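Local coordinates for YfkN protein (Bacillus subtilis subsp. subtilis, PDB 3GVE) that belongs to the calcineurin-like phosphoesterase family of metal-binding proteins and carries a manganese and a magnesium ion close together, at residues Ile93-Leu106 with Leu118-Asn131. Numbering follows the deposited sequence.
Sequences ISVMNALKYDAGTL and LDGTIKGADFPIVN
F127 swings its ring between its own backbone N and carbonyl carbon (chi1 51°), which carries it in among M96, Y101 and the backbone of A103 and G104, while N97 sets its amide anti to its carbonyl carbon (chi1 -78°) and lays it alongside residues 124-126. Y101 CB lies over the centre of the F127 ring, 3.9 Å from its centroid, and A125 CB covers the opposite face. M96 CB approaches F127 CZ obliquely at 3.6 Å. The N97 amide uses both its ends: OD1 accepts from D126 N at 2.8 Å, while ND2, with its partner in the amide plane, donates to G124 O at 3.0 Å. Its flat group also stacks on the D126 carboxylate, the planes 5° apart, and water 1 joins D126 OD2 to N97 O. Further along, G104 N donates to P128 O and V130 N to G104 O, pairing the parallel strands of a beta-alpha-beta unit whose helix is 115-123. T105 OG1 donates to V130 O at 2.7 Å. L106 CD2 meets I129 CG2 at 3.7 Å and reaches L118 and I122 of helix 115-123. With both ends of its amide engaged, N97 is fixed in rotation, tying residues 124-126 to helix 91-98.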
loop_
_atom_site.group_PDB
_atom_site.type_symbol
_atom_site.label_atom_id
_atom_site.label_comp_id
_atom_site.label_asym_id
_atom_site.label_seq_id
_atom_site.Cartn_x
_atom_site.Cartn_y
_atom_site.Cartn_z
ATOM N N ILE A 93 4.090 -13.270 15.731
ATOM C CA ILE A 93 3.641 -13.537 17.089
ATOM C C ILE A 93 4.821 -13.664 18.072
ATOM O O ILE A 93 4.732 -13.198 19.188
ATOM C CB ILE A 93 2.703 -14.769 17.143
ATOM C CG1 ILE A 93 1.434 -14.515 16.294
ATOM C CG2 ILE A 93 2.338 -15.134 18.602
ATOM C CD1 ILE A 93 0.584 -13.297 16.752
ATOM N N SER A 94 5.928 -14.269 17.647
ATOM C CA SER A 94 7.149 -14.274 18.514
ATOM C C SER A 94 7.593 -12.895 18.892
ATOM O O SER A 94 8.022 -12.689 20.030
ATOM C CB SER A 94 8.295 -14.999 17.848
ATOM O OG SER A 94 7.939 -16.323 17.488
ATOM N N VAL A 95 7.511 -11.946 17.961
ATOM C CA VAL A 95 7.859 -10.552 18.299
ATOM C C VAL A 95 6.906 -9.965 19.348
ATOM O O VAL A 95 7.289 -9.328 20.314
ATOM C CB VAL A 95 7.876 -9.642 17.036
ATOM C CG1 VAL A 95 8.087 -8.215 17.390
ATOM C CG2 VAL A 95 9.022 -10.111 16.084
HETATM N N MSE A 96 5.612 -10.198 19.142
HETATM C CA MSE A 96 4.570 -9.708 20.060
HETATM C C MSE A 96 4.728 -10.300 21.480
HETATM O O MSE A 96 4.522 -9.643 22.467
HETATM C CB MSE A 96 3.153 -10.006 19.526
HETATM C CG MSE A 96 2.905 -9.615 18.058
HETATM SE SE MSE A 96 3.440 -7.809 17.535
HETATM C CE MSE A 96 1.784 -6.849 17.986
ATOM N N ASN A 97 5.154 -11.556 21.534
ATOM C CA ASN A 97 5.393 -12.290 22.759
ATOM C C ASN A 97 6.598 -11.636 23.465
ATOM O O ASN A 97 6.605 -11.384 24.657
ATOM C CB ASN A 97 5.673 -13.770 22.502
ATOM C CG ASN A 97 4.388 -14.573 22.207
ATOM O OD1 ASN A 97 3.268 -14.097 22.425
ATOM N ND2 ASN A 97 4.577 -15.785 21.756
ATOM N N ALA A 98 7.628 -11.351 22.675
ATOM C CA ALA A 98 8.860 -10.762 23.204
ATOM C C ALA A 98 8.623 -9.358 23.754
ATOM O O ALA A 98 9.251 -8.963 24.708
ATOM C CB ALA A 98 9.958 -10.757 22.147
ATOM N N LEU A 99 7.709 -8.616 23.142
ATOM C CA LEU A 99 7.331 -7.270 23.597
ATOM C C LEU A 99 6.278 -7.309 24.711
ATOM O O LEU A 99 5.856 -6.280 25.217
ATOM C CB LEU A 99 6.798 -6.443 22.426
ATOM C CG LEU A 99 7.804 -6.034 21.349
ATOM C CD1 LEU A 99 7.127 -5.308 20.202
ATOM C CD2 LEU A 99 8.888 -5.150 21.971
ATOM N N LYS A 100 5.858 -8.515 25.063
ATOM C CA LYS A 100 4.921 -8.730 26.167
ATOM C C LYS A 100 3.588 -7.985 25.943
ATOM O O LYS A 100 3.092 -7.283 26.807
ATOM C CB LYS A 100 5.576 -8.388 27.521
ATOM C CG LYS A 100 6.758 -9.303 27.819
ATOM C CD LYS A 100 7.416 -8.955 29.145
ATOM C CE LYS A 100 8.630 -9.837 29.383
ATOM N NZ LYS A 100 8.929 -9.964 30.848
ATOM N N TYR A 101 3.005 -8.168 24.764
ATOM C CA TYR A 101 1.642 -7.686 24.532
ATOM C C TYR A 101 0.684 -8.356 25.512
ATOM O O TYR A 101 0.864 -9.510 25.865
ATOM C CB TYR A 101 1.205 -7.978 23.104
ATOM C CG TYR A 101 1.557 -6.869 22.139
ATOM C CD1 TYR A 101 2.863 -6.712 21.682
ATOM C CD2 TYR A 101 0.592 -5.975 21.695
ATOM C CE1 TYR A 101 3.192 -5.697 20.801
ATOM C CE2 TYR A 101 0.913 -4.950 20.798
ATOM C CZ TYR A 101 2.220 -4.812 20.379
ATOM O OH TYR A 101 2.578 -3.821 19.505
ATOM N N ASP A 102 -0.331 -7.612 25.925
ATOM C CA ASP A 102 -1.355 -8.125 26.839
ATOM C C ASP A 102 -2.599 -8.675 26.119
ATOM O O ASP A 102 -3.304 -9.493 26.668
ATOM C CB ASP A 102 -1.758 -7.035 27.836
ATOM C CG ASP A 102 -0.600 -6.602 28.720
ATOM O OD1 ASP A 102 -0.178 -7.406 29.553
ATOM O OD2 ASP A 102 -0.124 -5.484 28.546
ATOM N N ALA A 103 -2.861 -8.200 24.898
ATOM C CA ALA A 103 -4.015 -8.643 24.130
ATOM C C ALA A 103 -3.871 -8.257 22.671
ATOM O O ALA A 103 -3.165 -7.292 22.387
ATOM C CB ALA A 103 -5.304 -8.023 24.669
ATOM N N GLY A 104 -4.585 -8.972 21.817
ATOM C CA GLY A 104 -4.664 -8.593 20.416
ATOM C C GLY A 104 -6.041 -8.954 19.858
ATOM O O GLY A 104 -6.895 -9.506 20.568
ATOM N N THR A 105 -6.237 -8.657 18.568
ATOM C CA THR A 105 -7.552 -8.920 17.939
ATOM C C THR A 105 -7.401 -9.221 16.476
ATOM O O THR A 105 -6.254 -9.188 15.931
ATOM C CB THR A 105 -8.495 -7.736 18.228
ATOM O OG1 THR A 105 -9.842 -8.170 17.996
ATOM C CG2 THR A 105 -8.208 -6.526 17.335
ATOM N N LEU A 106 -8.500 -9.500 15.777
ATOM C CA LEU A 106 -8.462 -9.821 14.377
ATOM C C LEU A 106 -8.857 -8.637 13.539
ATOM O O LEU A 106 -9.860 -8.016 13.714
ATOM C CB LEU A 106 -9.381 -10.999 14.077
ATOM C CG LEU A 106 -9.145 -12.216 14.993
ATOM C CD1 LEU A 106 -10.115 -13.297 14.699
ATOM C CD2 LEU A 106 -7.738 -12.725 14.975
ATOM N N LEU A 118 -4.959 -19.044 10.524
ATOM C CA LEU A 118 -5.245 -18.076 11.567
ATOM C C LEU A 118 -5.334 -18.747 12.945
ATOM O O LEU A 118 -4.814 -18.242 13.911
ATOM C CB LEU A 118 -6.534 -17.296 11.255
ATOM C CG LEU A 118 -6.926 -16.215 12.268
ATOM C CD1 LEU A 118 -5.759 -15.260 12.518
ATOM C CD2 LEU A 118 -8.158 -15.450 11.782
ATOM N N ASP A 119 -6.027 -19.882 13.016
ATOM C CA ASP A 119 -6.110 -20.631 14.267
ATOM C C ASP A 119 -4.700 -21.011 14.729
ATOM O O ASP A 119 -4.384 -20.887 15.885
ATOM C CB ASP A 119 -6.959 -21.898 14.116
ATOM C CG ASP A 119 -8.461 -21.620 14.105
ATOM O OD1 ASP A 119 -8.923 -20.586 14.608
ATOM O OD2 ASP A 119 -9.172 -22.486 13.584
ATOM N N GLY A 120 -3.866 -21.463 13.810
ATOM C CA GLY A 120 -2.508 -21.854 14.153
ATOM C C GLY A 120 -1.694 -20.678 14.652
ATOM O O GLY A 120 -0.928 -20.791 15.577
ATOM N N THR A 121 -1.884 -19.529 14.019
ATOM C CA THR A 121 -1.184 -18.293 14.397
ATOM C C THR A 121 -1.521 -17.892 15.829
ATOM O O THR A 121 -0.652 -17.564 16.602
ATOM C CB THR A 121 -1.532 -17.142 13.421
ATOM O OG1 THR A 121 -0.996 -17.438 12.138
ATOM C CG2 THR A 121 -0.948 -15.813 13.891
ATOM N N ILE A 122 -2.805 -17.948 16.164
ATOM C CA ILE A 122 -3.294 -17.607 17.489
ATOM C C ILE A 122 -2.727 -18.547 18.569
ATOM O O ILE A 122 -2.468 -18.116 19.672
ATOM C CB ILE A 122 -4.855 -17.606 17.497
ATOM C CG1 ILE A 122 -5.380 -16.441 16.659
ATOM C CG2 ILE A 122 -5.402 -17.508 18.895
ATOM C CD1 ILE A 122 -6.877 -16.541 16.314
ATOM N N LYS A 123 -2.547 -19.824 18.237
ATOM C CA LYS A 123 -2.079 -20.832 19.212
ATOM C C LYS A 123 -0.770 -20.461 19.883
ATOM O O LYS A 123 -0.543 -20.790 21.018
ATOM C CB LYS A 123 -1.867 -22.193 18.545
ATOM C CG LYS A 123 -3.125 -22.888 18.116
ATOM C CD LYS A 123 -2.823 -24.195 17.373
ATOM C CE LYS A 123 -4.106 -24.721 16.769
ATOM N NZ LYS A 123 -3.952 -26.058 16.246
ATOM N N GLY A 124 0.096 -19.800 19.135
ATOM C CA GLY A 124 1.406 -19.411 19.610
ATOM C C GLY A 124 1.509 -18.122 20.457
ATOM O O GLY A 124 2.578 -17.851 20.989
ATOM N N ALA A 125 0.416 -17.319 20.525
ATOM C CA ALA A 125 0.453 -16.102 21.311
ATOM C C ALA A 125 0.413 -16.405 22.784
ATOM O O ALA A 125 -0.468 -17.237 23.250
ATOM C CB ALA A 125 -0.674 -15.216 20.909
ATOM N N ASP A 126 1.223 -15.719 23.558
ATOM C CA ASP A 126 1.231 -15.855 25.002
ATOM C C ASP A 126 0.049 -15.111 25.577
ATOM O O ASP A 126 -0.314 -15.328 26.684
ATOM C CB ASP A 126 2.510 -15.259 25.591
ATOM C CG ASP A 126 3.725 -16.063 25.302
ATOM O OD1 ASP A 126 3.638 -17.210 24.974
ATOM O OD2 ASP A 126 4.792 -15.438 25.429
ATOM N N PHE A 127 -0.506 -14.204 24.790
ATOM C CA PHE A 127 -1.578 -13.322 25.217
ATOM C C PHE A 127 -2.859 -13.689 24.478
ATOM O O PHE A 127 -2.814 -14.277 23.432
ATOM C CB PHE A 127 -1.199 -11.866 24.919
ATOM C CG PHE A 127 -0.748 -11.643 23.498
ATOM C CD1 PHE A 127 -1.653 -11.263 22.538
ATOM C CD2 PHE A 127 0.566 -11.863 23.121
ATOM C CE1 PHE A 127 -1.251 -11.079 21.233
ATOM C CE2 PHE A 127 0.979 -11.691 21.819
ATOM C CZ PHE A 127 0.089 -11.286 20.866
ATOM N N PRO A 128 -3.991 -13.297 25.036
ATOM C CA PRO A 128 -5.278 -13.573 24.393
ATOM C C PRO A 128 -5.488 -12.728 23.134
ATOM O O PRO A 128 -5.195 -11.547 23.126
ATOM C CB PRO A 128 -6.299 -13.149 25.455
ATOM C CG PRO A 128 -5.557 -12.174 26.333
ATOM C CD PRO A 128 -4.154 -12.684 26.362
ATOM N N ILE A 129 -6.012 -13.364 22.101
ATOM C CA ILE A 129 -6.444 -12.698 20.876
ATOM C C ILE A 129 -7.957 -12.886 20.825
ATOM O O ILE A 129 -8.448 -13.992 20.757
ATOM C CB ILE A 129 -5.705 -13.275 19.657
ATOM C CG1 ILE A 129 -4.222 -12.903 19.768
ATOM C CG2 ILE A 129 -6.280 -12.721 18.377
ATOM C CD1 ILE A 129 -3.315 -13.557 18.714
ATOM N N VAL A 130 -8.683 -11.790 20.916
ATOM C CA VAL A 130 -10.118 -11.853 21.125
ATOM C C VAL A 130 -10.879 -11.351 19.907
ATOM O O VAL A 130 -10.409 -10.492 19.175
ATOM C CB VAL A 130 -10.547 -11.047 22.397
ATOM C CG1 VAL A 130 -9.996 -11.744 23.666
ATOM C CG2 VAL A 130 -10.060 -9.590 22.330
ATOM N N ASN A 131 -12.070 -11.891 19.721
ATOM C CA ASN A 131 -13.016 -11.393 18.738
ATOM C C ASN A 131 -14.421 -11.866 19.108
ATOM O O ASN A 131 -14.595 -13.051 19.348
ATOM C CB ASN A 131 -12.665 -11.857 17.329
ATOM C CG ASN A 131 -13.790 -11.570 16.359
ATOM O OD1 ASN A 131 -14.703 -12.368 16.225
ATOM N ND2 ASN A 131 -13.769 -10.406 15.738
HETATM O O HOH W 1 4.875 -12.704 26.201
HETATM O O HOH W 2 -11.512 -8.671 15.867
#